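Flavoredoxin (Methanosarcina acetivorans, PDB 3BNK) binds flavin mononucleotide and probably works as an electron-transfer flavoprotein. Local coordinates at residues M157-L162 / W170-Y175; G27-M32 / V99-L104; S54-E59 / L85-K90. All coordinates share one frame; numbering follows the deposited sequence.

Overall arrangement
Interactions 2 and 3 share the phosphate end of the FMN site: their centres lie 15 Å apart, and they meet where N30 ND2 comes 2.9 Å from T57 OG1. Along the chain, interaction 3 falls between the two segments of interaction 2. Strand 28-41 brings N30 and M32 to the cofactor, while the 54-59 and 85-90 segments close round its phosphate. Interaction 1 sits across the chain's centre, 26 and 27 Å (centre to centre) from interactions 2 and 3, but L162 reaches the dimethyl end of the same flavin. Both strands of interaction 1 and strand 28-41 of interaction 2 belong to one large antiparallel sheet. All three contacts touch the second subunit.

Interaction 1: residues M157-L162 / W170-Y175; sequences MDPLLL and WTVGDY. With FMN (flavin mononucleotide), chain D.
L161 and W170 form a hydrogen-bonded antiparallel pair in the β-hairpin of strands 160-163 and 168-178, part of the large sheet of the flavin reductase-like fold. L161 N donates to W170 O at 2.8 Å and W170 N returns a bond to L161 O at 3.0 Å. Both side chains rise on the same face, CB to CB 4.1 Å. With CG beside its backbone N (chi1 -50°), L161 turns away from the indole and sends CD1 along strand 168-178 to T171 O, 3.5 Å away. Farther along, P159 CG meets V172 CG2. The axes of the short strand segments 160-162 and 170-175 lie at 113°, and beside P159 a water bridges the two segments: it donates to D158 OD2 and to P159 O and accepts from V172 N. The other carboxylate oxygen, D158 OD1, bonds to S74, so both are held, and OD2 also lies 3.8 Å from T171 CG2. On strand 168-178, W170 and Y175 also pair with an antiparallel strand of the second subunit. On the cofactor side, L162 has CG anti to the backbone N (chi1 173°) and points away from strand 168-178, bringing its CD2 3.5 Å from methyl C7M of the flavin.

Interaction 2: residues G27-M32 / V99-L104; sequences GKANLM and VFYGEL. With FMN (flavin mononucleotide), chain D.
A29 and Y101 meet through a methyl and a hydroxyl: A29 CB, directed at the 99-104 segment, lies 3.7 Å from Y101 OH. The same methyl touches V99 CG1 more loosely, at 4.5 Å. The contact is small, with no hydrogen bond between the two segments. Y101 reaches it because CG stands beside its backbone N (chi1 -72°), which carries the phenol back toward strand 28-41. The hydroxyl is not left to the methyl alone, since it is hydrogen-bonded to OD1 of N24 on strand 16-25, and the N24 side chain also packs on A29; P108 lies against the tyrosine. Farther along the strand, L31 also points toward the 99-104 segment and packs on F97 and I110. Strand 28-41 is paired antiparallel with strand 16-25, N30 with A23 and M32 with L21, within the sheet of the FMN-binding split barrel, the fold expected of flavin reductase-like proteins. Alternation along this strand turns N30 and M32 away from A29 and L31, to the cofactor. N30 ND2 gives FMN O3P a nearly straight bond, 2.9 Å and 170°, and makes a second, weak one to T57 OG1. M32 spans a longer part of the ligand: its CB lies 3.3 Å from O5' and its SD 3.9 Å from O2P. A bend at the thioether (chi3 -91°) then lays CE over one face of the pyrimidine ring, 3.5 Å from N1 of the flavin. Between these two, the carbonyl of L31 accepts from K93 NZ, a lysine that is itself hydrogen-bonded to FMN. At the far end of the 99-104 segment, E103 forms a salt bridge with K6 of the second subunit.

Interaction 3: residues S54-E59 / L85-K90; sequences SHYTPE and LVSGEK. With FMN (flavin mononucleotide), chain D.
Y56 lays one face of its ring against the G88-E89 peptide. The contact is off-centre, with E89 N 3.4 Å from Y56 CG and G88 C 3.5 Å from Y56 CD2. Having CG anti to the backbone N (chi1 -173°) swings the phenol across to the 85-90 segment, where glycine, lacking a side chain, lets the peptide come flat to the ring. The E89 N-H is already used: it donates to S87 OG at 160°, closing an ST turn.

Hydrogen bonds to the FMN phosphate come from both segments. O1P is shared between them, accepting from Y56 N and, at 2.6 Å, from S87 OG. O2P takes T57 N at 2.9 Å; T57 OG1 also donates to it, though the modelled length is doubtfully short. O3P takes G88 N at 2.7 Å. Beyond the phosphate, V86 O accepts from ribityl O4', while H55 sets one ring face against C5' and donates weakly from NE2 to flavin N1. Replacing Y56 by alanine would probably expose the G88-E89 peptide and give the loop freedom to shift, disturbing the S87 and G88 bonds to phosphate.

Within these two segments the phosphate is held by backbone amides and hydroxyls, probably helped by the N-terminal end of the helix containing P58; K93, just beyond, also bonds to FMN and probably adds positive charge.

Interaction 1: residues M157-L162 / W170-Y175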
loop_
_atom_site.group_PDB
_atom_site.type_symbol
_atom_site.label_atom_id
_atom_site.label_comp_id
_atom_site.label_asym_id
_atom_site.label_seq_id
_atom_site.Cartn_x
_atom_site.Cartn_y
_atom_site.Cartn_z
ATOM N N MET B 157 1.468 -0.609 -17.945
ATOM C CA MET B 157 0.266 -0.267 -17.173
ATOM C C MET B 157 0.061 1.232 -17.018
ATOM O O MET B 157 -1.077 1.707 -17.057
ATOM C CB MET B 157 0.321 -0.923 -15.793
ATOM C CG MET B 157 0.293 -2.445 -15.856
ATOM S SD MET B 157 0.425 -3.257 -14.266
ATOM C CE MET B 157 -0.903 -2.478 -13.350
ATOM N N ASP B 158 1.168 1.958 -16.848
ATOM C CA ASP B 158 1.163 3.402 -16.568
ATOM C C ASP B 158 0.140 3.787 -15.473
ATOM O O ASP B 158 -0.762 4.617 -15.714
ATOM C CB ASP B 158 0.952 4.216 -17.860
ATOM C CG ASP B 158 1.116 5.722 -17.653
ATOM O OD1 ASP B 158 0.292 6.487 -18.217
ATOM O OD2 ASP B 158 2.051 6.144 -16.937
ATOM N N PRO B 159 0.279 3.190 -14.264
ATOM C CA PRO B 159 -0.695 3.477 -13.213
ATOM C C PRO B 159 -0.449 4.826 -12.545
ATOM O O PRO B 159 0.642 5.417 -12.680
ATOM C CB PRO B 159 -0.441 2.360 -12.201
ATOM C CG PRO B 159 1.010 2.122 -12.288
ATOM C CD PRO B 159 1.316 2.255 -13.783
ATOM N N LEU B 160 -1.462 5.290 -11.820
ATOM C CA LEU B 160 -1.352 6.514 -11.022
ATOM C C LEU B 160 -0.919 6.233 -9.581
ATOM O O LEU B 160 -1.059 5.117 -9.087
ATOM C CB LEU B 160 -2.681 7.271 -11.042
ATOM C CG LEU B 160 -3.052 7.845 -12.404
ATOM C CD1 LEU B 160 -4.556 8.133 -12.461
ATOM C CD2 LEU B 160 -2.185 9.090 -12.700
ATOM N N LEU B 161 -0.360 7.263 -8.953
ATOM C CA LEU B 161 0.077 7.289 -7.555
ATOM C C LEU B 161 -0.591 8.477 -6.885
ATOM O O LEU B 161 -0.983 9.446 -7.549
ATOM C CB LEU B 161 1.600 7.457 -7.432
ATOM C CG LEU B 161 2.491 6.530 -8.254
ATOM C CD1 LEU B 161 3.934 6.995 -8.211
ATOM C CD2 LEU B 161 2.379 5.080 -7.776
ATOM N N LEU B 162 -0.698 8.405 -5.563
ATOM C CA LEU B 162 -1.435 9.399 -4.821
ATOM C C LEU B 162 -0.691 9.782 -3.578
ATOM O O LEU B 162 -0.088 8.950 -2.901
ATOM C CB LEU B 162 -2.844 8.910 -4.458
ATOM C CG LEU B 162 -3.678 9.807 -3.519
ATOM C CD1 LEU B 162 -4.140 11.072 -4.241
ATOM C CD2 LEU B 162 -4.860 9.061 -2.929
ATOM N N TRP B 170 0.519 11.349 -9.300
ATOM C CA TRP B 170 1.850 11.203 -9.881
ATOM C C TRP B 170 1.837 9.967 -10.777
ATOM O O TRP B 170 0.985 9.079 -10.630
ATOM C CB TRP B 170 2.936 11.037 -8.790
ATOM C CG TRP B 170 2.792 12.014 -7.664
ATOM C CD1 TRP B 170 2.001 11.878 -6.548
ATOM C CD2 TRP B 170 3.424 13.293 -7.552
ATOM N NE1 TRP B 170 2.105 12.996 -5.760
ATOM C CE2 TRP B 170 2.974 13.877 -6.346
ATOM C CE3 TRP B 170 4.334 14.001 -8.349
ATOM C CZ2 TRP B 170 3.398 15.140 -5.920
ATOM C CZ3 TRP B 170 4.754 15.263 -7.923
ATOM C CH2 TRP B 170 4.282 15.814 -6.717
ATOM N N THR B 171 2.773 9.917 -11.718
ATOM C CA THR B 171 3.062 8.667 -12.422
ATOM C C THR B 171 4.361 8.063 -11.907
ATOM O O THR B 171 5.073 8.691 -11.112
ATOM C CB THR B 171 3.100 8.847 -13.958
ATOM O OG1 THR B 171 3.955 9.943 -14.298
ATOM C CG2 THR B 171 1.695 9.087 -14.500
ATOM N N VAL B 172 4.652 6.840 -12.347
ATOM C CA VAL B 172 5.851 6.107 -11.941
ATOM C C VAL B 172 7.043 6.697 -12.687
ATOM O O VAL B 172 6.941 6.993 -13.881
ATOM C CB VAL B 172 5.731 4.596 -12.273
ATOM C CG1 VAL B 172 7.028 3.843 -11.930
ATOM C CG2 VAL B 172 4.505 3.964 -11.559
ATOM N N GLY B 173 8.153 6.879 -11.968
ATOM C CA GLY B 173 9.362 7.483 -12.528
ATOM C C GLY B 173 10.330 6.474 -13.109
ATOM O O GLY B 173 9.920 5.457 -13.670
ATOM N N ASP B 174 11.617 6.755 -12.955
ATOM C CA ASP B 174 12.668 5.912 -13.498
ATOM C C ASP B 174 12.954 4.667 -12.653
ATOM O O ASP B 174 12.765 4.671 -11.430
ATOM C CB ASP B 174 13.947 6.714 -13.630
ATOM C CG ASP B 174 13.827 7.869 -14.617
ATOM O OD1 ASP B 174 13.000 7.814 -15.566
ATOM O OD2 ASP B 174 14.585 8.830 -14.438
ATOM N N TYR B 175 13.407 3.607 -13.328
ATOM C CA TYR B 175 13.920 2.404 -12.684
ATOM C C TYR B 175 14.974 2.850 -11.686
ATOM O O TYR B 175 15.687 3.813 -11.938
ATOM C CB TYR B 175 14.536 1.499 -13.741
ATOM C CG TYR B 175 14.994 0.128 -13.302
ATOM C CD1 TYR B 175 14.136 -0.968 -13.378
ATOM C CD2 TYR B 175 16.302 -0.089 -12.868
ATOM C CE1 TYR B 175 14.565 -2.262 -13.020
ATOM C CE2 TYR B 175 16.737 -1.374 -12.510
ATOM C CZ TYR B 175 15.858 -2.456 -12.587
ATOM O OH TYR B 175 16.282 -3.732 -12.240
HETATM N N1 FMN D . -11.950 6.498 0.683
HETATM C C2 FMN D . -11.697 5.420 1.507
HETATM O O2 FMN D . -12.524 5.117 2.359
HETATM N N3 FMN D . -10.531 4.687 1.366
HETATM C C4 FMN D . -9.619 5.051 0.388
HETATM O O4 FMN D . -8.583 4.406 0.275
HETATM C C4A FMN D . -9.874 6.147 -0.445
HETATM N N5 FMN D . -8.962 6.527 -1.421
HETATM C C5A FMN D . -9.221 7.597 -2.256
HETATM C C6 FMN D . -8.287 7.928 -3.246
HETATM C C7 FMN D . -8.528 9.016 -4.098
HETATM C C7M FMN D . -7.559 9.278 -5.212
HETATM C C8 FMN D . -9.708 9.763 -3.960
HETATM C C8M FMN D . -10.114 10.778 -5.007
HETATM C C9 FMN D . -10.643 9.410 -2.977
HETATM C C9A FMN D . -10.415 8.327 -2.126
HETATM N N10 FMN D . -11.340 7.959 -1.142
HETATM C C10 FMN D . -11.060 6.877 -0.301
HETATM C "C1'" FMN D . -12.672 8.654 -1.042
HETATM C "C2'" FMN D . -13.813 7.853 -1.656
HETATM O "O2'" FMN D . -13.409 7.286 -2.888
HETATM C "C3'" FMN D . -15.019 8.750 -1.942
HETATM O "O3'" FMN D . -15.557 9.333 -0.769
HETATM C "C4'" FMN D . -16.088 8.008 -2.743
HETATM O "O4'" FMN D . -17.025 8.940 -3.211
HETATM C "C5'" FMN D . -16.819 6.911 -1.979
HETATM O "O5'" FMN D . -17.702 6.349 -2.933
HETATM P P FMN D . -19.045 5.555 -2.519
HETATM O O1P FMN D . -19.817 6.382 -1.532
HETATM O O2P FMN D . -18.628 4.275 -1.858
HETATM O O3P FMN D . -19.889 5.223 -3.719
HETATM O O HOH W 1 2.722 5.556 -14.341
#

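Interaction 2: residues G27-M32 / V99-L104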
loop_
_atom_site.group_PDB
_atom_site.type_symbol
_atom_site.label_atom_id
_atom_site.label_comp_id
_atom_site.label_asym_id
_atom_site.label_seq_id
_atom_site.Cartn_x
_atom_site.Cartn_y
_atom_site.Cartn_z
ATOM N N GLY B 27 -27.510 -4.906 -5.995
ATOM C CA GLY B 27 -27.508 -5.475 -7.341
ATOM C C GLY B 27 -26.901 -4.609 -8.433
ATOM O O GLY B 27 -26.798 -5.052 -9.588
ATOM N N LYS B 28 -26.492 -3.387 -8.076
ATOM C CA LYS B 28 -25.949 -2.419 -9.042
ATOM C C LYS B 28 -24.474 -2.137 -8.783
ATOM O O LYS B 28 -24.052 -2.008 -7.641
ATOM C CB LYS B 28 -26.756 -1.118 -8.997
ATOM C CG LYS B 28 -26.532 -0.166 -10.168
ATOM C CD LYS B 28 -27.764 0.735 -10.445
ATOM C CE LYS B 28 -28.223 1.533 -9.222
ATOM N NZ LYS B 28 -27.156 2.377 -8.587
ATOM N N ALA B 29 -23.699 -2.038 -9.858
ATOM C CA ALA B 29 -22.262 -1.846 -9.743
ATOM C C ALA B 29 -21.926 -0.460 -9.188
ATOM O O ALA B 29 -22.497 0.569 -9.598
ATOM C CB ALA B 29 -21.585 -2.074 -11.077
ATOM N N ASN B 30 -21.008 -0.460 -8.231
ATOM C CA ASN B 30 -20.473 0.758 -7.680
ATOM C C ASN B 30 -18.965 0.748 -7.808
ATOM O O ASN B 30 -18.350 -0.313 -7.821
ATOM C CB ASN B 30 -20.891 0.929 -6.219
ATOM C CG ASN B 30 -20.710 2.344 -5.733
ATOM O OD1 ASN B 30 -21.094 3.300 -6.408
ATOM N ND2 ASN B 30 -20.128 2.490 -4.559
ATOM N N LEU B 31 -18.391 1.943 -7.955
ATOM C CA LEU B 31 -16.951 2.146 -7.936
ATOM C C LEU B 31 -16.593 3.334 -7.058
ATOM O O LEU B 31 -17.251 4.364 -7.110
ATOM C CB LEU B 31 -16.433 2.361 -9.362
ATOM C CG LEU B 31 -16.860 1.161 -10.216
ATOM C CD1 LEU B 31 -17.455 1.559 -11.541
ATOM C CD2 LEU B 31 -15.773 0.105 -10.336
ATOM N N MET B 32 -15.560 3.176 -6.244
ATOM C CA MET B 32 -14.974 4.292 -5.522
ATOM C C MET B 32 -13.457 4.281 -5.691
ATOM O O MET B 32 -12.853 3.215 -5.829
ATOM C CB MET B 32 -15.348 4.250 -4.033
ATOM C CG MET B 32 -14.897 2.997 -3.295
ATOM S SD MET B 32 -14.918 3.196 -1.510
ATOM C CE MET B 32 -13.260 3.768 -1.163
ATOM N N VAL B 99 -18.532 -2.512 -17.697
ATOM C CA VAL B 99 -18.383 -3.426 -16.569
ATOM C C VAL B 99 -18.454 -4.897 -16.995
ATOM O O VAL B 99 -19.327 -5.297 -17.771
ATOM C CB VAL B 99 -19.411 -3.107 -15.439
ATOM C CG1 VAL B 99 -19.355 -4.158 -14.323
ATOM C CG2 VAL B 99 -19.167 -1.705 -14.879
ATOM N N PHE B 100 -17.514 -5.684 -16.485
ATOM C CA PHE B 100 -17.543 -7.136 -16.637
ATOM C C PHE B 100 -17.436 -7.823 -15.271
ATOM O O PHE B 100 -16.846 -7.290 -14.326
ATOM C CB PHE B 100 -16.466 -7.628 -17.633
ATOM C CG PHE B 100 -15.058 -7.660 -17.078
ATOM C CD1 PHE B 100 -14.473 -8.874 -16.697
ATOM C CD2 PHE B 100 -14.304 -6.491 -16.951
ATOM C CE1 PHE B 100 -13.175 -8.927 -16.173
ATOM C CE2 PHE B 100 -13.001 -6.536 -16.440
ATOM C CZ PHE B 100 -12.444 -7.764 -16.047
ATOM N N TYR B 101 -18.043 -8.998 -15.177
ATOM C CA TYR B 101 -17.986 -9.817 -13.985
ATOM C C TYR B 101 -17.172 -11.065 -14.270
ATOM O O TYR B 101 -16.849 -11.364 -15.429
ATOM C CB TYR B 101 -19.402 -10.172 -13.525
ATOM C CG TYR B 101 -20.159 -8.999 -12.933
ATOM C CD1 TYR B 101 -20.917 -8.146 -13.752
ATOM C CD2 TYR B 101 -20.112 -8.732 -11.564
ATOM C CE1 TYR B 101 -21.622 -7.054 -13.212
ATOM C CE2 TYR B 101 -20.817 -7.647 -11.010
ATOM C CZ TYR B 101 -21.567 -6.813 -11.843
ATOM O OH TYR B 101 -22.262 -5.740 -11.318
ATOM N N GLY B 102 -16.818 -11.775 -13.200
ATOM C CA GLY B 102 -15.989 -12.975 -13.303
ATOM C C GLY B 102 -16.555 -14.113 -12.485
ATOM O O GLY B 102 -17.771 -14.193 -12.290
ATOM N N GLU B 103 -15.658 -14.960 -11.979
ATOM C CA GLU B 103 -16.014 -16.227 -11.310
ATOM C C GLU B 103 -16.885 -16.058 -10.060
ATOM O O GLU B 103 -17.712 -16.922 -9.747
ATOM C CB GLU B 103 -14.750 -17.027 -10.961
ATOM C CG GLU B 103 -13.933 -17.522 -12.169
ATOM C CD GLU B 103 -12.571 -18.133 -11.789
ATOM O OE1 GLU B 103 -12.304 -18.374 -10.589
ATOM O OE2 GLU B 103 -11.757 -18.390 -12.709
ATOM N N LEU B 104 -16.703 -14.938 -9.363
ATOM C CA LEU B 104 -17.464 -14.654 -8.148
ATOM C C LEU B 104 -18.832 -14.055 -8.461
ATOM O O LEU B 104 -19.665 -13.936 -7.573
ATOM C CB LEU B 104 -16.678 -13.734 -7.212
ATOM C CG LEU B 104 -15.337 -14.240 -6.676
ATOM C CD1 LEU B 104 -14.738 -13.216 -5.742
ATOM C CD2 LEU B 104 -15.425 -15.626 -5.976
HETATM N N1 FMN D . -11.950 6.498 0.683
HETATM C C2 FMN D . -11.697 5.420 1.507
HETATM O O2 FMN D . -12.524 5.117 2.359
HETATM N N3 FMN D . -10.531 4.687 1.366
HETATM C C4 FMN D . -9.619 5.051 0.388
HETATM O O4 FMN D . -8.583 4.406 0.275
HETATM C C4A FMN D . -9.874 6.147 -0.445
HETATM N N5 FMN D . -8.962 6.527 -1.421
HETATM C C5A FMN D . -9.221 7.597 -2.256
HETATM C C6 FMN D . -8.287 7.928 -3.246
HETATM C C7 FMN D . -8.528 9.016 -4.098
HETATM C C7M FMN D . -7.559 9.278 -5.212
HETATM C C8 FMN D . -9.708 9.763 -3.960
HETATM C C8M FMN D . -10.114 10.778 -5.007
HETATM C C9 FMN D . -10.643 9.410 -2.977
HETATM C C9A FMN D . -10.415 8.327 -2.126
HETATM N N10 FMN D . -11.340 7.959 -1.142
HETATM C C10 FMN D . -11.060 6.877 -0.301
HETATM C "C1'" FMN D . -12.672 8.654 -1.042
HETATM C "C2'" FMN D . -13.813 7.853 -1.656
HETATM O "O2'" FMN D . -13.409 7.286 -2.888
HETATM C "C3'" FMN D . -15.019 8.750 -1.942
HETATM O "O3'" FMN D . -15.557 9.333 -0.769
HETATM C "C4'" FMN D . -16.088 8.008 -2.743
HETATM O "O4'" FMN D . -17.025 8.940 -3.211
HETATM C "C5'" FMN D . -16.819 6.911 -1.979
HETATM O "O5'" FMN D . -17.702 6.349 -2.933
HETATM P P FMN D . -19.045 5.555 -2.519
HETATM O O1P FMN D . -19.817 6.382 -1.532
HETATM O O2P FMN D . -18.628 4.275 -1.858
HETATM O O3P FMN D . -19.889 5.223 -3.719
#

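Interaction 3: residues S54-E59 / L85-K90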
loop_
_atom_site.group_PDB
_atom_site.type_symbol
_atom_site.label_atom_id
_atom_site.label_comp_id
_atom_site.label_asym_id
_atom_site.label_seq_id
_atom_site.Cartn_x
_atom_site.Cartn_y
_atom_site.Cartn_z
ATOM N N SER B 54 -18.345 5.894 6.321
ATOM C CA SER B 54 -19.288 6.881 5.764
ATOM C C SER B 54 -19.681 6.600 4.319
ATOM O O SER B 54 -20.696 7.131 3.838
ATOM C CB SER B 54 -18.781 8.327 5.924
ATOM O OG SER B 54 -17.716 8.645 5.025
ATOM N N HIS B 55 -18.916 5.739 3.644
ATOM C CA HIS B 55 -19.150 5.459 2.215
ATOM C C HIS B 55 -20.270 4.455 1.938
ATOM O O HIS B 55 -20.702 3.693 2.823
ATOM C CB HIS B 55 -17.869 5.009 1.507
ATOM C CG HIS B 55 -16.717 5.948 1.672
ATOM N ND1 HIS B 55 -16.869 7.314 1.737
ATOM C CD2 HIS B 55 -15.386 5.715 1.756
ATOM C CE1 HIS B 55 -15.683 7.881 1.881
ATOM N NE2 HIS B 55 -14.768 6.932 1.891
ATOM N N TYR B 56 -20.712 4.455 0.681
ATOM C CA TYR B 56 -21.791 3.594 0.208
ATOM C C TYR B 56 -21.281 2.185 -0.087
ATOM O O TYR B 56 -22.013 1.203 0.053
ATOM C CB TYR B 56 -22.400 4.223 -1.051
ATOM C CG TYR B 56 -23.633 3.557 -1.597
ATOM C CD1 TYR B 56 -24.844 3.585 -0.888
ATOM C CD2 TYR B 56 -23.611 2.936 -2.840
ATOM C CE1 TYR B 56 -25.987 2.993 -1.397
ATOM C CE2 TYR B 56 -24.747 2.343 -3.358
ATOM C CZ TYR B 56 -25.931 2.372 -2.634
ATOM O OH TYR B 56 -27.063 1.775 -3.149
ATOM N N THR B 57 -20.010 2.107 -0.483
ATOM C CA THR B 57 -19.379 0.860 -0.904
ATOM C C THR B 57 -19.422 -0.293 0.144
ATOM O O THR B 57 -19.713 -1.434 -0.240
ATOM C CB THR B 57 -17.951 1.138 -1.461
ATOM O OG1 THR B 57 -18.050 1.992 -2.616
ATOM C CG2 THR B 57 -17.215 -0.151 -1.840
ATOM N N PRO B 58 -19.149 -0.005 1.455
ATOM C CA PRO B 58 -19.118 -1.090 2.451
ATOM C C PRO B 58 -20.390 -1.923 2.553
ATOM O O PRO B 58 -20.279 -3.141 2.743
ATOM C CB PRO B 58 -18.865 -0.359 3.775
ATOM C CG PRO B 58 -18.205 0.899 3.377
ATOM C CD PRO B 58 -18.838 1.294 2.081
ATOM N N GLU B 59 -21.568 -1.293 2.430
ATOM C CA GLU B 59 -22.853 -2.022 2.381
ATOM C C GLU B 59 -22.825 -3.116 1.325
ATOM O O GLU B 59 -23.312 -4.202 1.557
ATOM C CB GLU B 59 -24.024 -1.106 2.033
ATOM C CG GLU B 59 -24.203 0.103 2.921
ATOM C CD GLU B 59 -25.418 0.914 2.531
ATOM O OE1 GLU B 59 -26.349 0.349 1.888
ATOM O OE2 GLU B 59 -25.442 2.115 2.889
ATOM N N LEU B 85 -15.060 11.405 -5.666
ATOM C CA LEU B 85 -15.695 12.686 -5.334
ATOM C C LEU B 85 -17.196 12.526 -5.107
ATOM O O LEU B 85 -17.810 13.317 -4.396
ATOM C CB LEU B 85 -15.462 13.709 -6.453
ATOM C CG LEU B 85 -14.111 14.432 -6.491
ATOM C CD1 LEU B 85 -13.976 15.254 -7.778
ATOM C CD2 LEU B 85 -13.930 15.319 -5.258
ATOM N N VAL B 86 -17.777 11.494 -5.717
ATOM C CA VAL B 86 -19.212 11.279 -5.639
ATOM C C VAL B 86 -19.558 9.913 -5.049
ATOM O O VAL B 86 -18.843 8.931 -5.255
ATOM C CB VAL B 86 -19.913 11.491 -7.019
ATOM C CG1 VAL B 86 -21.392 11.608 -6.811
ATOM C CG2 VAL B 86 -19.446 12.784 -7.662
ATOM N N SER B 87 -20.650 9.864 -4.298
ATOM C CA SER B 87 -21.078 8.618 -3.674
ATOM C C SER B 87 -22.169 7.912 -4.473
ATOM O O SER B 87 -23.029 8.564 -5.069
ATOM C CB SER B 87 -21.535 8.876 -2.237
ATOM O OG SER B 87 -22.084 7.708 -1.667
ATOM N N GLY B 88 -22.124 6.578 -4.471
ATOM C CA GLY B 88 -23.145 5.754 -5.104
ATOM C C GLY B 88 -24.503 5.897 -4.439
ATOM O O GLY B 88 -25.522 5.492 -5.003
ATOM N N GLU B 89 -24.508 6.458 -3.229
ATOM C CA GLU B 89 -25.737 6.799 -2.512
ATOM C C GLU B 89 -26.575 7.804 -3.311
ATOM O O GLU B 89 -27.806 7.723 -3.331
ATOM C CB GLU B 89 -25.401 7.357 -1.123
ATOM C CG GLU B 89 -26.461 8.286 -0.537
ATOM C CD GLU B 89 -26.075 8.917 0.795
ATOM O OE1 GLU B 89 -24.866 8.957 1.143
ATOM O OE2 GLU B 89 -27.001 9.391 1.496
ATOM N N LYS B 90 -25.895 8.737 -3.973
ATOM C CA LYS B 90 -26.565 9.813 -4.706
ATOM C C LYS B 90 -26.432 9.679 -6.217
ATOM O O LYS B 90 -27.348 10.044 -6.955
ATOM C CB LYS B 90 -26.022 11.177 -4.267
ATOM C CG LYS B 90 -26.307 11.536 -2.809
ATOM C CD LYS B 90 -25.981 12.994 -2.543
ATOM C CE LYS B 90 -26.827 13.577 -1.426
ATOM N NZ LYS B 90 -26.755 15.077 -1.414
HETATM N N1 FMN D . -11.950 6.498 0.683
HETATM C C2 FMN D . -11.697 5.420 1.507
HETATM O O2 FMN D . -12.524 5.117 2.359
HETATM N N3 FMN D . -10.531 4.687 1.366
HETATM C C4 FMN D . -9.619 5.051 0.388
HETATM O O4 FMN D . -8.583 4.406 0.275
HETATM C C4A FMN D . -9.874 6.147 -0.445
HETATM N N5 FMN D . -8.962 6.527 -1.421
HETATM C C5A FMN D . -9.221 7.597 -2.256
HETATM C C6 FMN D . -8.287 7.928 -3.246
HETATM C C7 FMN D . -8.528 9.016 -4.098
HETATM C C7M FMN D . -7.559 9.278 -5.212
HETATM C C8 FMN D . -9.708 9.763 -3.960
HETATM C C8M FMN D . -10.114 10.778 -5.007
HETATM C C9 FMN D . -10.643 9.410 -2.977
HETATM C C9A FMN D . -10.415 8.327 -2.126
HETATM N N10 FMN D . -11.340 7.959 -1.142
HETATM C C10 FMN D . -11.060 6.877 -0.301
HETATM C "C1'" FMN D . -12.672 8.654 -1.042
HETATM C "C2'" FMN D . -13.813 7.853 -1.656
HETATM O "O2'" FMN D . -13.409 7.286 -2.888
HETATM C "C3'" FMN D . -15.019 8.750 -1.942
HETATM O "O3'" FMN D . -15.557 9.333 -0.769
HETATM C "C4'" FMN D . -16.088 8.008 -2.743
HETATM O "O4'" FMN D . -17.025 8.940 -3.211
HETATM C "C5'" FMN D . -16.819 6.911 -1.979
HETATM O "O5'" FMN D . -17.702 6.349 -2.933
HETATM P P FMN D . -19.045 5.555 -2.519
HETATM O O1P FMN D . -19.817 6.382 -1.532
HETATM O O2P FMN D . -18.628 4.275 -1.858
HETATM O O3P FMN D . -19.889 5.223 -3.719
#